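Local coordinates for stage III sporulation protein AH (Bacillus subtilis, PDB 3TUF), which pairs with SpoIIQ in a channel between mother cell and forespore, through which mother-cell gene expression triggers sigma-G activity in the forespore during sporulation, at residues F85-Y88 / R89-E93. Residues are numbered along the deposited sequence; the frame is centred on the assembly and turned at random.
Sequences FTTY and RLDLE
The F85 ring meets R89 at its edge: NH1 of R89 lies near the ring plane, 4.0 Å from CD2 of F85, and the guanidinium is turned 56° from that plane. This is van der Waals contact along the ring edge, not a cation-pi stack over the face. A bend at chi2 swings the arginine back towards the phenylalanine one turn earlier, while its CG packs against F85 O. The NH2 end forms a salt bridge with D148 and a weak, long ion pair with E138. Three residues further along, the Y88 ring is approached obliquely by L92, with CD2 of L92 4.1 Å from CE2 of Y88; CG anti to the backbone N in both residues (chi1 -175° in L92) sends the two side chains to the same flank. T87 and D91 run side by side, OD2 of D91 lying 3.5 Å from CG2 of T87, a van der Waals contact of a methyl with a carboxylate oxygen; T87 OG1 is hydrogen-bonded to D83 O. Four consecutive i to i+4 backbone bonds carry these pairs; R89 N to F85 O is almost straight at 178°, and L92 N to Y88 O measures 2.7 Å. The D83 carboxylate is also hydrogen-bonded to T86 OG1 and F85 N at the start of helix 84-107. From this turn F85, Y88 and R89 pack on L150 of strand 149-152, and Y88 OH bonds to N152, which L92 also touches. T86, R89 and L90 instead meet T139 and Q136 of a second copy of the protein, so the opening turns of helix 84-107 touch both their own sheet and a neighbouring subunit.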
# COMPACT_ATOMS: atom_id res chain seq x y z
N PHE B 85 5.18 -1.42 -15.35
CA PHE B 85 4.98 -1.56 -13.90
C PHE B 85 4.89 -0.23 -13.18
O PHE B 85 3.87 0.07 -12.50
CB PHE B 85 6.08 -2.39 -13.29
CG PHE B 85 5.81 -3.87 -13.28
CD1 PHE B 85 5.65 -4.58 -14.47
CD2 PHE B 85 5.73 -4.57 -12.09
CE1 PHE B 85 5.42 -5.95 -14.47
CE2 PHE B 85 5.50 -5.97 -12.08
CZ PHE B 85 5.33 -6.65 -13.29
N THR B 86 5.95 0.58 -13.30
CA THR B 86 5.92 1.90 -12.66
C THR B 86 4.73 2.74 -13.19
O THR B 86 4.07 3.45 -12.43
CB THR B 86 7.30 2.65 -12.75
OG1 THR B 86 7.89 2.36 -14.00
CG2 THR B 86 8.32 2.21 -11.62
N THR B 87 4.41 2.68 -14.48
CA THR B 87 3.27 3.49 -14.90
C THR B 87 1.97 3.05 -14.20
O THR B 87 1.22 3.86 -13.63
CB THR B 87 3.09 3.51 -16.41
OG1 THR B 87 4.34 3.85 -17.02
CG2 THR B 87 2.06 4.57 -16.79
N TYR B 88 1.72 1.75 -14.24
CA TYR B 88 0.55 1.19 -13.60
C TYR B 88 0.46 1.54 -12.09
O TYR B 88 -0.55 2.07 -11.61
CB TYR B 88 0.54 -0.32 -13.84
CG TYR B 88 -0.74 -1.00 -13.45
CD1 TYR B 88 -1.81 -1.10 -14.35
CD2 TYR B 88 -0.89 -1.56 -12.19
CE1 TYR B 88 -3.01 -1.74 -13.99
CE2 TYR B 88 -2.09 -2.20 -11.82
CZ TYR B 88 -3.14 -2.29 -12.72
OH TYR B 88 -4.30 -2.93 -12.32
N ARG B 89 1.53 1.28 -11.34
CA ARG B 89 1.49 1.57 -9.92
C ARG B 89 1.12 3.05 -9.70
O ARG B 89 0.15 3.41 -8.95
CB ARG B 89 2.83 1.21 -9.28
CG ARG B 89 3.08 -0.29 -9.07
CD ARG B 89 3.87 -0.52 -7.79
NE ARG B 89 4.21 -1.94 -7.60
CZ ARG B 89 5.20 -2.57 -8.25
NH1 ARG B 89 6.00 -1.94 -9.12
NH2 ARG B 89 5.41 -3.85 -8.00
N LEU B 90 1.85 3.91 -10.41
CA LEU B 90 1.49 5.34 -10.40
C LEU B 90 0.01 5.63 -10.68
O LEU B 90 -0.66 6.30 -9.85
CB LEU B 90 2.43 6.15 -11.28
CG LEU B 90 3.71 6.35 -10.47
CD1 LEU B 90 4.84 6.88 -11.30
CD2 LEU B 90 3.45 7.23 -9.23
N ASP B 91 -0.50 5.11 -11.82
CA ASP B 91 -1.89 5.38 -12.16
C ASP B 91 -2.87 4.77 -11.13
O ASP B 91 -3.86 5.42 -10.72
CB ASP B 91 -2.17 4.95 -13.58
CG ASP B 91 -1.37 5.78 -14.62
OD1 ASP B 91 -0.84 6.92 -14.32
OD2 ASP B 91 -1.26 5.27 -15.75
N LEU B 92 -2.57 3.55 -10.69
CA LEU B 92 -3.36 2.93 -9.64
C LEU B 92 -3.45 3.83 -8.39
O LEU B 92 -4.56 4.14 -7.91
CB LEU B 92 -2.83 1.54 -9.30
CG LEU B 92 -3.66 0.73 -8.28
CD1 LEU B 92 -5.12 0.75 -8.73
CD2 LEU B 92 -3.14 -0.69 -8.15
N GLU B 93 -2.29 4.23 -7.89
CA GLU B 93 -2.22 5.12 -6.74
C GLU B 93 -3.12 6.33 -6.98
O GLU B 93 -4.14 6.49 -6.32
CB GLU B 93 -0.78 5.58 -6.50
CG GLU B 93 -0.14 4.98 -5.26
CD GLU B 93 -0.86 3.74 -4.77
OE1 GLU B 93 -1.76 3.88 -3.91
OE2 GLU B 93 -0.53 2.63 -5.24